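Local coordinates for DUF5037 domain-containing protein (Ruminococcus gnavus, PDB 4GL6), which is of unknown function, a single-chain protein of helices and two beta sheets in the DUF5037 family whose biological role remains to be established, at residues I8-Y13 with G56-P61; P50-E55 with G76-A81; Q131-Y136 with M220-D225; E23-N28 with L194-S199. One frame throughout, in Å; residues are numbered along the deposited sequence.

Contact 1 of 4, residues I8-Y13 with G56-P61; sequences IKIETY and GSYFNP
The first torsion of Ile10 (chi1 -65°) sets CG1 beside the backbone N and turns CG2 to the position anti to it, while the CG of Tyr58 stands anti to that residue's own carbonyl carbon; the two turns bring the isoleucine over one face of the phenol ring. CG1 of Ile10 lies above the ring centre, 3.9 Å from the Tyr58 centroid and 8° off the ring normal, in a CH-pi contact. The two branches of Ile10 part at CB: CD1, beyond CG1, approaches CD1 of Tyr58 at 3.8 Å, whereas CG2 of Ile10 reaches the hydroxyl end and touches CZ of Tyr58 at 3.5 Å. Tyr13 meets the rim of the same ring, its CD2 lying near the Tyr58 plane and 3.9 Å from CE2 of Tyr58. This is helix-on-sheet packing: helix 6-18 covers the four-stranded antiparallel sheet, Ile10 also touching Val24 and Ala42 on neighbouring strands and Tyr13 touching Ile70. The hydroxyl of Tyr13 passes on to a hydrogen bond with Asp73. A serine in place of Tyr58 would probably open a gap between helix and strand, leaving Ile10 without the ring face and Tyr13 without the rim it abuts. Where the strand gives way to loop, Lys9, fully extended beyond CG, crosses Asn60 at about a right angle. NZ of Lys9 donates to OD1 of Asn60 at 2.9 Å, in the carbonyl plane on a lone pair, with a C=O...N angle of 137°. It also donates to O of Ser66, farther along the same loop.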
loop_
_atom_site.group_PDB
_atom_site.type_symbol
_atom_site.label_atom_id
_atom_site.label_comp_id
_atom_site.label_asym_id
_atom_site.label_seq_id
_atom_site.Cartn_x
_atom_site.Cartn_y
_atom_site.Cartn_z
ATOM N N ILE A 8 13.556 -8.696 17.456
ATOM C CA ILE A 8 13.710 -7.800 18.605
ATOM C C ILE A 8 14.643 -6.636 18.245
ATOM O O ILE A 8 14.399 -5.504 18.680
ATOM C CB ILE A 8 14.183 -8.548 19.895
ATOM C CG1 ILE A 8 13.064 -9.440 20.486
ATOM C CG2 ILE A 8 14.663 -7.577 20.979
ATOM C CD1 ILE A 8 12.635 -10.655 19.671
ATOM N N LYS A 9 15.685 -6.907 17.451
ATOM C CA LYS A 9 16.605 -5.850 17.014
ATOM C C LYS A 9 15.862 -4.798 16.171
ATOM O O LYS A 9 16.018 -3.597 16.406
ATOM C CB LYS A 9 17.812 -6.416 16.243
ATOM C CG LYS A 9 18.794 -7.273 17.048
ATOM C CD LYS A 9 20.010 -7.645 16.198
ATOM C CE LYS A 9 20.988 -8.553 16.931
ATOM N NZ LYS A 9 22.194 -8.875 16.117
ATOM N N ILE A 10 15.034 -5.265 15.238
ATOM C CA ILE A 10 14.253 -4.392 14.349
ATOM C C ILE A 10 13.201 -3.620 15.136
ATOM O O ILE A 10 13.068 -2.406 14.953
ATOM C CB ILE A 10 13.578 -5.174 13.190
ATOM C CG1 ILE A 10 14.648 -5.777 12.268
ATOM C CG2 ILE A 10 12.680 -4.256 12.349
ATOM C CD1 ILE A 10 14.143 -6.796 11.284
ATOM N N GLU A 11 12.458 -4.322 15.993
ATOM C CA GLU A 11 11.448 -3.692 16.871
ATOM C C GLU A 11 12.086 -2.595 17.756
ATOM O O GLU A 11 11.525 -1.494 17.881
ATOM C CB GLU A 11 10.724 -4.744 17.741
ATOM C CG GLU A 11 9.738 -5.644 16.985
ATOM C CD GLU A 11 9.204 -6.835 17.794
ATOM O OE1 GLU A 11 9.525 -6.989 18.996
ATOM O OE2 GLU A 11 8.433 -7.641 17.225
ATOM N N THR A 12 13.253 -2.893 18.335
ATOM C CA THR A 12 13.962 -1.934 19.198
ATOM C C THR A 12 14.404 -0.696 18.423
ATOM O O THR A 12 14.256 0.423 18.916
ATOM C CB THR A 12 15.177 -2.575 19.892
ATOM O OG1 THR A 12 14.724 -3.686 20.660
ATOM C CG2 THR A 12 15.900 -1.583 20.822
ATOM N N TYR A 13 14.919 -0.902 17.212
ATOM C CA TYR A 13 15.329 0.215 16.362
ATOM C C TYR A 13 14.148 1.148 16.027
ATOM O O TYR A 13 14.244 2.355 16.235
ATOM C CB TYR A 13 16.031 -0.265 15.071
ATOM C CG TYR A 13 15.979 0.786 13.988
ATOM C CD1 TYR A 13 16.809 1.905 14.032
ATOM C CD2 TYR A 13 15.036 0.703 12.959
ATOM C CE1 TYR A 13 16.727 2.897 13.053
ATOM C CE2 TYR A 13 14.940 1.691 11.992
ATOM C CZ TYR A 13 15.782 2.788 12.038
ATOM O OH TYR A 13 15.691 3.738 11.052
ATOM N N GLY A 56 10.360 -3.393 5.431
ATOM C CA GLY A 56 11.619 -2.727 5.743
ATOM C C GLY A 56 12.757 -3.654 5.335
ATOM O O GLY A 56 12.610 -4.875 5.335
ATOM N N SER A 57 13.896 -3.062 5.011
ATOM C CA SER A 57 15.056 -3.764 4.498
ATOM C C SER A 57 16.208 -3.553 5.512
ATOM O O SER A 57 16.532 -2.415 5.823
ATOM C CB SER A 57 15.343 -3.173 3.120
ATOM O OG SER A 57 16.202 -3.993 2.379
ATOM N N TYR A 58 16.781 -4.641 6.052
ATOM C CA TYR A 58 17.861 -4.589 7.072
ATOM C C TYR A 58 19.022 -5.551 6.760
ATOM O O TYR A 58 18.892 -6.443 5.931
ATOM C CB TYR A 58 17.303 -4.925 8.486
ATOM C CG TYR A 58 16.177 -4.020 8.952
ATOM C CD1 TYR A 58 14.857 -4.269 8.586
ATOM C CD2 TYR A 58 16.429 -2.888 9.746
ATOM C CE1 TYR A 58 13.813 -3.419 8.990
ATOM C CE2 TYR A 58 15.394 -2.027 10.161
ATOM C CZ TYR A 58 14.089 -2.291 9.787
ATOM O OH TYR A 58 13.054 -1.466 10.168
ATOM N N PHE A 59 20.162 -5.318 7.414
ATOM C CA PHE A 59 21.355 -6.185 7.340
ATOM C C PHE A 59 21.778 -6.456 8.782
ATOM O O PHE A 59 21.839 -5.519 9.581
ATOM C CB PHE A 59 22.480 -5.523 6.532
ATOM C CG PHE A 59 23.787 -6.275 6.557
ATOM C CD1 PHE A 59 24.007 -7.358 5.704
ATOM C CD2 PHE A 59 24.829 -5.879 7.424
ATOM C CE1 PHE A 59 25.230 -8.039 5.730
ATOM C CE2 PHE A 59 26.052 -6.558 7.445
ATOM C CZ PHE A 59 26.249 -7.638 6.595
ATOM N N ASN A 60 22.033 -7.727 9.099
ATOM C CA ASN A 60 22.413 -8.158 10.442
ATOM C C ASN A 60 23.847 -8.679 10.390
ATOM O O ASN A 60 24.065 -9.738 9.806
ATOM C CB ASN A 60 21.461 -9.247 10.939
ATOM C CG ASN A 60 21.748 -9.673 12.359
ATOM O OD1 ASN A 60 21.734 -8.861 13.279
ATOM N ND2 ASN A 60 21.986 -10.950 12.545
ATOM N N PRO A 61 24.826 -7.949 10.999
ATOM C CA PRO A 61 26.234 -8.391 10.919
ATOM C C PRO A 61 26.540 -9.766 11.538
ATOM O O PRO A 61 25.812 -10.216 12.426
ATOM C CB PRO A 61 26.999 -7.277 11.642
ATOM C CG PRO A 61 26.103 -6.092 11.559
ATOM C CD PRO A 61 24.722 -6.639 11.680
#

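Contact 2 of 4, residues P50-E55 with G76-A81; sequences PKHPFE and GQRLLA
Arg78 leaves helix 75-95 toward Phe54 and His52, and nearly every atom of its side chain meets one of the two. CB of Arg78 lies 3.7 Å from CG of Phe54, and the next methylene, CG of Arg78, lies 3.7 Å from CD1 of Phe54, the aliphatic stem crossing the phenylalanine at about a right angle. A bend at chi2 (57°) then turns the chain along the opposing backbone: CD of Arg78 is 4.0 Å from both CB of Phe54 and O of His52, and NE passes the same carbonyl. At the tip, CB of His52 rests over one face of the guanidinium, displaced toward its rim and 3.3 Å from NH2 of Arg78. The imidazole and guanidinium planes are only 6° apart. The contact is van der Waals packing; the charge of the guanidinium is met outside the two segments, NH2 by a salt bridge with Asp49 and NH1 by one with Glu85 on the same helix. Held by these two carboxylates, the guanidinium probably has little freedom to rotate beneath the histidine. Farther out, the His52 ring meets Tyr100 and the Phe54 ring meets Tyr75. Phe54 pairs through its backbone with Cys44 of strand 40-46; Arg78 thus packs helix 75-95 against the antiparallel sheet, on the side where Tyr100 of the mixed sheet's strand 99-104 approaches.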
loop_
_atom_site.group_PDB
_atom_site.type_symbol
_atom_site.label_atom_id
_atom_site.label_comp_id
_atom_site.label_asym_id
_atom_site.label_seq_id
_atom_site.Cartn_x
_atom_site.Cartn_y
_atom_site.Cartn_z
ATOM N N PRO A 50 -2.267 -1.401 13.514
ATOM C CA PRO A 50 -1.950 -2.821 13.419
ATOM C C PRO A 50 -2.484 -3.610 12.230
ATOM O O PRO A 50 -1.985 -4.708 12.002
ATOM C CB PRO A 50 -2.550 -3.377 14.714
ATOM C CG PRO A 50 -3.764 -2.541 14.930
ATOM C CD PRO A 50 -3.432 -1.176 14.398
ATOM N N LYS A 51 -3.471 -3.092 11.502
ATOM C CA LYS A 51 -4.046 -3.836 10.371
ATOM C C LYS A 51 -3.311 -3.606 9.035
ATOM O O LYS A 51 -3.589 -4.333 8.091
ATOM C CB LYS A 51 -5.527 -3.479 10.193
ATOM C CG LYS A 51 -6.433 -3.683 11.405
ATOM C CD LYS A 51 -6.829 -5.138 11.673
ATOM C CE LYS A 51 -7.832 -5.219 12.832
ATOM N NZ LYS A 51 -8.507 -6.540 12.964
ATOM N N HIS A 52 -2.387 -2.631 8.958
ATOM C CA HIS A 52 -1.684 -2.268 7.703
ATOM C C HIS A 52 -0.184 -2.404 7.738
ATOM O O HIS A 52 0.541 -1.438 8.077
ATOM C CB HIS A 52 -2.053 -0.864 7.317
ATOM C CG HIS A 52 -3.486 -0.733 6.953
ATOM N ND1 HIS A 52 -3.935 -1.020 5.716
ATOM C CD2 HIS A 52 -4.589 -0.389 7.711
ATOM C CE1 HIS A 52 -5.248 -0.831 5.678
ATOM N NE2 HIS A 52 -5.655 -0.447 6.903
ATOM N N PRO A 53 0.324 -3.586 7.360
ATOM C CA PRO A 53 1.768 -3.799 7.450
ATOM C C PRO A 53 2.597 -3.067 6.402
ATOM O O PRO A 53 2.070 -2.628 5.388
ATOM C CB PRO A 53 1.910 -5.313 7.284
ATOM C CG PRO A 53 0.725 -5.717 6.497
ATOM C CD PRO A 53 -0.374 -4.767 6.814
ATOM N N PHE A 54 3.889 -2.923 6.693
ATOM C CA PHE A 54 4.859 -2.304 5.781
ATOM C C PHE A 54 6.178 -3.055 5.809
ATOM O O PHE A 54 6.527 -3.635 6.837
ATOM C CB PHE A 54 5.077 -0.841 6.105
ATOM C CG PHE A 54 5.688 -0.578 7.450
ATOM C CD1 PHE A 54 4.898 -0.567 8.597
ATOM C CD2 PHE A 54 7.057 -0.282 7.568
ATOM C CE1 PHE A 54 5.464 -0.310 9.843
ATOM C CE2 PHE A 54 7.628 -0.010 8.805
ATOM C CZ PHE A 54 6.828 -0.023 9.947
ATOM N N GLU A 55 6.890 -3.039 4.677
ATOM C CA GLU A 55 8.154 -3.761 4.542
ATOM C C GLU A 55 9.334 -2.834 4.800
ATOM O O GLU A 55 9.289 -1.655 4.488
ATOM C CB GLU A 55 8.272 -4.438 3.174
ATOM C CG GLU A 55 9.301 -5.553 3.122
ATOM C CD GLU A 55 9.310 -6.284 1.789
ATOM O OE1 GLU A 55 9.671 -5.628 0.781
ATOM O OE2 GLU A 55 8.992 -7.517 1.753
ATOM N N GLY A 76 8.788 5.876 6.396
ATOM C CA GLY A 76 8.365 7.110 5.697
ATOM C C GLY A 76 7.388 6.758 4.585
ATOM O O GLY A 76 6.346 7.400 4.393
ATOM N N GLN A 77 7.749 5.698 3.886
ATOM C CA GLN A 77 6.947 5.085 2.853
ATOM C C GLN A 77 5.552 4.701 3.384
ATOM O O GLN A 77 4.544 4.963 2.732
ATOM C CB GLN A 77 7.702 3.836 2.374
ATOM C CG GLN A 77 7.300 3.283 1.045
ATOM C CD GLN A 77 8.267 2.207 0.584
ATOM O OE1 GLN A 77 9.203 2.453 -0.198
ATOM N NE2 GLN A 77 8.095 1.026 1.138
ATOM N N ARG A 78 5.511 4.078 4.561
ATOM C CA ARG A 78 4.246 3.663 5.201
ATOM C C ARG A 78 3.346 4.842 5.536
ATOM O O ARG A 78 2.135 4.767 5.336
ATOM C CB ARG A 78 4.494 2.822 6.472
ATOM C CG ARG A 78 3.275 2.539 7.356
ATOM C CD ARG A 78 2.167 1.838 6.574
ATOM N NE ARG A 78 0.837 2.147 7.087
ATOM C CZ ARG A 78 -0.306 1.992 6.413
ATOM N NH1 ARG A 78 -0.332 1.550 5.161
ATOM N NH2 ARG A 78 -1.449 2.319 6.992
ATOM N N LEU A 79 3.938 5.901 6.067
ATOM C CA LEU A 79 3.188 7.106 6.392
ATOM C C LEU A 79 2.551 7.718 5.139
ATOM O O LEU A 79 1.428 8.236 5.219
ATOM C CB LEU A 79 4.081 8.134 7.091
ATOM C CG LEU A 79 4.671 7.748 8.450
ATOM C CD1 LEU A 79 5.679 8.818 8.888
ATOM C CD2 LEU A 79 3.581 7.545 9.483
ATOM N N LEU A 80 3.249 7.652 3.996
ATOM C CA LEU A 80 2.697 8.140 2.723
ATOM C C LEU A 80 1.520 7.224 2.287
ATOM O O LEU A 80 0.471 7.728 1.894
ATOM C CB LEU A 80 3.783 8.301 1.642
ATOM C CG LEU A 80 4.776 9.484 1.748
ATOM C CD1 LEU A 80 5.906 9.349 0.734
ATOM C CD2 LEU A 80 4.109 10.843 1.552
ATOM N N ALA A 81 1.691 5.905 2.409
ATOM C CA ALA A 81 0.615 4.927 2.146
ATOM C C ALA A 81 -0.599 5.172 3.028
ATOM O O ALA A 81 -1.715 5.145 2.530
ATOM C CB ALA A 81 1.089 3.468 2.327
#

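Contact 3 of 4, residues Q131-Y136 with M220-D225; sequences QSNSDY and MRYGSD
Tyr136 and Tyr222 form an offset stack, their ring planes 6° apart and the Tyr136 and Tyr222 centroids separated by 4.6 Å. The slip is such that each ring covers the root of the other: CB of Tyr222 stands over the centre of the Tyr136 ring, 3.8 Å from its centroid, while CB of Tyr136 lies over the rim of the Tyr222 ring, 3.6 Å from CD1 of Tyr222. Both are CH-pi contacts. In Tyr136, CG lies between the backbone N and the carbonyl carbon (chi1 55°), which lays the ring across its partner. Beyond the stack, OD1 of Asn133 approaches the edge of the Tyr222 ring in its plane, 3.5 Å from CE2 of Tyr222, and the carbonyl O of Ser132 is 3.4 Å from the same CE2 atom of Tyr222. Replacing Tyr222 by glycine would probably leave one face of Tyr136 without its stacking mate and set that ring free to turn. In the next shell, each loop is shaped by its own bonds. Ser132 OG accepts from the backbone N of Asp135 at 3.0 Å, an ST motif, and the N of Ser132 bonds back to O of Asp135. Gln174 receives a hydrogen bond from the backbone N of Tyr222. Residues of both loops touch crystal neighbours, so the lattice may contribute to their pose. In the other segment, Arg221 to Ser224 make a type II beta turn with Gly223 third, where the positive phi favours glycine; the arrangement is a surface aromatic stack joining this turn after strand 215-220 to the loop preceding strand 140-147.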
loop_
_atom_site.group_PDB
_atom_site.type_symbol
_atom_site.label_atom_id
_atom_site.label_comp_id
_atom_site.label_asym_id
_atom_site.label_seq_id
_atom_site.Cartn_x
_atom_site.Cartn_y
_atom_site.Cartn_z
ATOM N N GLN A 131 8.218 16.376 -11.547
ATOM C CA GLN A 131 9.269 17.289 -12.059
ATOM C C GLN A 131 8.917 17.974 -13.394
ATOM O O GLN A 131 9.196 19.162 -13.572
ATOM C CB GLN A 131 10.636 16.586 -12.158
ATOM C CG GLN A 131 11.217 16.121 -10.824
ATOM C CD GLN A 131 11.581 17.281 -9.891
ATOM O OE1 GLN A 131 11.076 17.369 -8.769
ATOM N NE2 GLN A 131 12.418 18.194 -10.370
ATOM N N SER A 132 8.337 17.229 -14.334
ATOM C CA SER A 132 7.973 17.773 -15.666
ATOM C C SER A 132 7.090 16.812 -16.405
ATOM O O SER A 132 6.876 15.698 -15.919
ATOM C CB SER A 132 9.223 18.072 -16.530
ATOM O OG SER A 132 9.971 16.911 -16.836
ATOM N N ASN A 133 6.580 17.213 -17.576
ATOM C CA ASN A 133 5.733 16.300 -18.390
ATOM C C ASN A 133 6.463 15.060 -18.918
ATOM O O ASN A 133 5.781 14.136 -19.350
ATOM C CB ASN A 133 5.072 17.010 -19.573
ATOM C CG ASN A 133 4.164 18.150 -19.163
ATOM O OD1 ASN A 133 3.604 18.180 -18.058
ATOM N ND2 ASN A 133 3.979 19.079 -20.080
ATOM N N SER A 134 7.806 15.103 -18.948
ATOM C CA SER A 134 8.704 13.980 -19.292
ATOM C C SER A 134 9.372 13.255 -18.094
ATOM O O SER A 134 9.748 12.078 -18.218
ATOM C CB SER A 134 9.814 14.464 -20.232
ATOM O OG SER A 134 10.635 15.460 -19.627
ATOM N N ASP A 135 9.533 13.954 -16.968
ATOM C CA ASP A 135 10.192 13.443 -15.768
ATOM C C ASP A 135 9.199 13.440 -14.609
ATOM O O ASP A 135 8.977 14.455 -13.948
ATOM C CB ASP A 135 11.434 14.296 -15.461
ATOM C CG ASP A 135 12.307 13.728 -14.340
ATOM O OD1 ASP A 135 11.984 12.667 -13.737
ATOM O OD2 ASP A 135 13.349 14.372 -14.066
ATOM N N TYR A 136 8.569 12.299 -14.401
ATOM C CA TYR A 136 7.605 12.136 -13.320
ATOM C C TYR A 136 7.676 10.707 -12.785
ATOM O O TYR A 136 8.253 9.814 -13.406
ATOM C CB TYR A 136 6.177 12.528 -13.743
ATOM C CG TYR A 136 5.667 11.796 -14.975
ATOM C CD1 TYR A 136 5.059 10.539 -14.871
ATOM C CD2 TYR A 136 5.809 12.330 -16.249
ATOM C CE1 TYR A 136 4.602 9.854 -16.006
ATOM C CE2 TYR A 136 5.359 11.644 -17.377
ATOM C CZ TYR A 136 4.759 10.410 -17.256
ATOM O OH TYR A 136 4.298 9.732 -18.357
HETATM N N MSE A 220 -4.850 7.298 -13.649
HETATM C CA MSE A 220 -5.047 8.726 -13.968
HETATM C C MSE A 220 -3.620 9.148 -14.232
HETATM O O MSE A 220 -2.782 9.121 -13.315
HETATM C CB MSE A 220 -5.668 9.540 -12.840
HETATM C CG MSE A 220 -5.788 11.021 -13.208
HETATM SE SE MSE A 220 -6.974 12.025 -12.070
HETATM C CE MSE A 220 -8.688 11.265 -12.548
ATOM N N ARG A 221 -3.345 9.484 -15.488
ATOM C CA ARG A 221 -1.996 9.825 -15.918
ATOM C C ARG A 221 -1.620 11.216 -15.528
ATOM O O ARG A 221 -2.473 12.038 -15.212
ATOM C CB ARG A 221 -1.839 9.654 -17.431
ATOM C CG ARG A 221 -2.020 8.217 -17.830
ATOM C CD ARG A 221 -1.839 8.000 -19.311
ATOM N NE ARG A 221 -1.955 6.582 -19.599
ATOM C CZ ARG A 221 -1.016 5.666 -19.356
ATOM N NH1 ARG A 221 0.170 5.990 -18.808
ATOM N NH2 ARG A 221 -1.268 4.390 -19.650
ATOM N N TYR A 222 -0.314 11.456 -15.581
ATOM C CA TYR A 222 0.281 12.730 -15.282
ATOM C C TYR A 222 -0.300 13.782 -16.213
ATOM O O TYR A 222 -0.374 13.558 -17.432
ATOM C CB TYR A 222 1.800 12.625 -15.443
ATOM C CG TYR A 222 2.532 13.811 -14.946
ATOM C CD1 TYR A 222 2.877 13.918 -13.593
ATOM C CD2 TYR A 222 2.871 14.850 -15.807
ATOM C CE1 TYR A 222 3.552 15.027 -13.121
ATOM C CE2 TYR A 222 3.550 15.961 -15.338
ATOM C CZ TYR A 222 3.881 16.046 -13.995
ATOM O OH TYR A 222 4.552 17.144 -13.539
ATOM N N GLY A 223 -0.746 14.896 -15.618
ATOM C CA GLY A 223 -1.339 16.000 -16.369
ATOM C C GLY A 223 -2.712 15.730 -16.969
ATOM O O GLY A 223 -3.122 16.426 -17.890
ATOM N N SER A 224 -3.415 14.721 -16.458
ATOM C CA SER A 224 -4.745 14.339 -16.909
ATOM C C SER A 224 -5.709 14.467 -15.725
ATOM O O SER A 224 -5.367 14.099 -14.609
ATOM C CB SER A 224 -4.716 12.901 -17.413
ATOM O OG SER A 224 -5.973 12.519 -17.919
ATOM N N ASP A 225 -6.903 14.993 -15.976
ATOM C CA ASP A 225 -7.928 15.161 -14.941
ATOM C C ASP A 225 -8.933 14.016 -14.875
ATOM O O ASP A 225 -9.789 14.015 -13.995
ATOM C CB ASP A 225 -8.631 16.522 -15.126
ATOM C CG ASP A 225 -7.695 17.712 -14.852
ATOM O OD1 ASP A 225 -6.647 17.558 -14.177
ATOM O OD2 ASP A 225 -8.015 18.825 -15.305
#

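Contact 4 of 4, residues E23-N28 with L194-S199; sequences EVLSWN and LEIFTS
Leu25 reaches across to Ile196 with one methyl, CD1, and all the close approaches are made by it. Its chi1 of -61° puts CG beside the backbone N, and chi2 of 176° extends CD1 straight outward, anti to CA, so that this branch leads toward the opposing loop. There CD1 of Leu25 lies 3.7 Å from CA of Ile196 and 3.8 Å from O of Glu195, resting against backbone more than against side chain. In Ile196, CG1 lies between the backbone N and the carbonyl carbon (chi1 69°), carrying the longer arm, with its CD1, off in another direction; what faces the leucine is the base of the side chain, CB of Ile196 being 4.1 Å from CD1 of Leu25 and CG2 hardly farther. Ser26 and Phe197 lie at the margin of the contact and add a little buried surface. The Glu195 carboxylate turns elsewhere, toward Lys51, with which it makes a long, weak ion pair. Just before the loop, Leu194 packs on Tyr100 and Gln102 of strand 99-104 and on Tyr145 of strand 140-147, which places the beginning of the loop beside the mixed sheet. On the strand side, Val24 packs on Ser7 and Ile10 of helix 6-18, whereas Leu25 and Ser26 both send their CB toward segment 194-199. Two consecutive residues can point the same way because both face Thr43 of strand 40-46, Leu25 having a helix-like backbone: a classic beta bulge, here on the outermost strand of the antiparallel sheet.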
loop_
_atom_site.group_PDB
_atom_site.type_symbol
_atom_site.label_atom_id
_atom_site.label_comp_id
_atom_site.label_asym_id
_atom_site.label_seq_id
_atom_site.Cartn_x
_atom_site.Cartn_y
_atom_site.Cartn_z
ATOM N N GLU A 23 5.788 -4.073 15.913
ATOM C CA GLU A 23 5.881 -5.528 15.929
ATOM C C GLU A 23 6.330 -5.968 14.532
ATOM O O GLU A 23 5.843 -5.448 13.533
ATOM C CB GLU A 23 4.518 -6.147 16.300
ATOM C CG GLU A 23 4.515 -7.669 16.472
ATOM C CD GLU A 23 3.165 -8.258 16.892
ATOM O OE1 GLU A 23 2.171 -7.514 17.045
ATOM O OE2 GLU A 23 3.094 -9.493 17.069
ATOM N N VAL A 24 7.297 -6.879 14.476
ATOM C CA VAL A 24 7.735 -7.495 13.232
ATOM C C VAL A 24 6.862 -8.733 13.148
ATOM O O VAL A 24 7.015 -9.636 13.953
ATOM C CB VAL A 24 9.237 -7.871 13.241
ATOM C CG1 VAL A 24 9.569 -8.776 12.058
ATOM C CG2 VAL A 24 10.107 -6.614 13.227
ATOM N N LEU A 25 5.925 -8.761 12.204
ATOM C CA LEU A 25 5.032 -9.925 12.022
ATOM C C LEU A 25 5.794 -11.129 11.481
ATOM O O LEU A 25 5.540 -12.252 11.879
ATOM C CB LEU A 25 3.842 -9.586 11.114
ATOM C CG LEU A 25 2.910 -8.476 11.619
ATOM C CD1 LEU A 25 1.851 -8.179 10.576
ATOM C CD2 LEU A 25 2.258 -8.821 12.960
ATOM N N SER A 26 6.724 -10.884 10.569
ATOM C CA SER A 26 7.570 -11.938 9.985
ATOM C C SER A 26 8.722 -11.315 9.208
ATOM O O SER A 26 8.732 -10.103 8.918
ATOM C CB SER A 26 6.782 -12.824 9.022
ATOM O OG SER A 26 6.284 -12.071 7.922
ATOM N N TRP A 27 9.698 -12.148 8.890
ATOM C CA TRP A 27 10.800 -11.704 8.068
ATOM C C TRP A 27 11.357 -12.797 7.242
ATOM O O TRP A 27 11.317 -13.972 7.600
ATOM C CB TRP A 27 11.876 -10.940 8.839
ATOM C CG TRP A 27 12.620 -11.687 9.892
ATOM C CD1 TRP A 27 12.410 -11.644 11.260
ATOM C CD2 TRP A 27 13.769 -12.567 9.712
ATOM N NE1 TRP A 27 13.312 -12.424 11.915
ATOM C CE2 TRP A 27 14.149 -13.012 11.052
ATOM C CE3 TRP A 27 14.490 -13.029 8.617
ATOM C CZ2 TRP A 27 15.206 -13.881 11.266
ATOM C CZ3 TRP A 27 15.557 -13.906 8.843
ATOM C CH2 TRP A 27 15.906 -14.321 10.140
ATOM N N ASN A 28 11.967 -12.348 6.165
ATOM C CA ASN A 28 12.406 -13.159 5.084
ATOM C C ASN A 28 13.866 -12.801 4.718
ATOM O O ASN A 28 14.217 -11.621 4.707
ATOM C CB ASN A 28 11.399 -12.799 3.979
ATOM C CG ASN A 28 11.672 -13.467 2.688
ATOM O OD1 ASN A 28 12.201 -14.591 2.633
ATOM N ND2 ASN A 28 11.302 -12.787 1.617
ATOM N N LEU A 194 -4.332 -9.956 4.112
ATOM C CA LEU A 194 -3.941 -8.538 3.966
ATOM C C LEU A 194 -3.459 -7.888 5.265
ATOM O O LEU A 194 -2.632 -6.988 5.221
ATOM C CB LEU A 194 -5.092 -7.707 3.358
ATOM C CG LEU A 194 -5.475 -7.980 1.894
ATOM C CD1 LEU A 194 -6.904 -7.545 1.579
ATOM C CD2 LEU A 194 -4.498 -7.338 0.929
ATOM N N GLU A 195 -3.984 -8.339 6.404
ATOM C CA GLU A 195 -3.571 -7.830 7.716
ATOM C C GLU A 195 -2.123 -8.163 8.112
ATOM O O GLU A 195 -1.559 -7.461 8.954
ATOM C CB GLU A 195 -4.527 -8.322 8.828
ATOM C CG GLU A 195 -5.898 -7.653 8.839
ATOM C CD GLU A 195 -6.887 -8.277 9.821
ATOM O OE1 GLU A 195 -6.500 -9.109 10.682
ATOM O OE2 GLU A 195 -8.070 -7.892 9.745
ATOM N N ILE A 196 -1.543 -9.213 7.522
ATOM C CA ILE A 196 -0.195 -9.684 7.876
ATOM C C ILE A 196 0.854 -9.727 6.748
ATOM O O ILE A 196 1.962 -10.209 6.974
ATOM C CB ILE A 196 -0.277 -11.070 8.586
ATOM C CG1 ILE A 196 -0.725 -12.192 7.606
ATOM C CG2 ILE A 196 -1.173 -10.964 9.826
ATOM C CD1 ILE A 196 -0.454 -13.596 8.097
ATOM N N PHE A 197 0.511 -9.269 5.548
ATOM C CA PHE A 197 1.456 -9.221 4.415
ATOM C C PHE A 197 1.319 -7.903 3.664
ATOM O O PHE A 197 0.227 -7.354 3.591
ATOM C CB PHE A 197 1.226 -10.380 3.435
ATOM C CG PHE A 197 1.608 -11.723 3.976
ATOM C CD1 PHE A 197 2.945 -12.021 4.235
ATOM C CD2 PHE A 197 0.652 -12.717 4.177
ATOM C CE1 PHE A 197 3.318 -13.260 4.733
ATOM C CE2 PHE A 197 1.023 -13.960 4.673
ATOM C CZ PHE A 197 2.357 -14.232 4.949
ATOM N N THR A 198 2.429 -7.428 3.088
ATOM C CA THR A 198 2.466 -6.175 2.315
ATOM C C THR A 198 2.060 -6.409 0.874
ATOM O O THR A 198 2.019 -7.551 0.397
ATOM C CB THR A 198 3.849 -5.518 2.372
ATOM O OG1 THR A 198 4.843 -6.494 2.065
ATOM C CG2 THR A 198 4.103 -4.954 3.770
ATOM N N SER A 199 1.793 -5.303 0.186
ATOM C CA SER A 199 1.324 -5.289 -1.204
ATOM C C SER A 199 2.203 -6.094 -2.147
ATOM O O SER A 199 3.411 -5.824 -2.260
ATOM C CB SER A 199 1.237 -3.856 -1.727
ATOM O OG SER A 199 0.588 -3.804 -2.965
#

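Overall arrangement
Contacts 1, 2 and 4 gather round the four-stranded antiparallel sheet; contact 3 is remote, about 37 Å from contact 1 between centres. Contacts 1 and 2 share strand 54-59, where their segments adjoin, and contacts 1 and 4 touch through helix 6-18 and strand 22-28, consecutive in the chain. The centres of contacts 2 and 4 are about 10 Å apart, the two touching where Pro53 and Phe54 pack on Phe197 and Thr198. Along the chain contact 2 falls between the segments of contact 4. Contact 4 packs the N-terminal sheet against the part carrying the mixed sheet. Contact 3 joins two loops of that part, alternating with contact 4 along the chain but opposite it across the chain's centre.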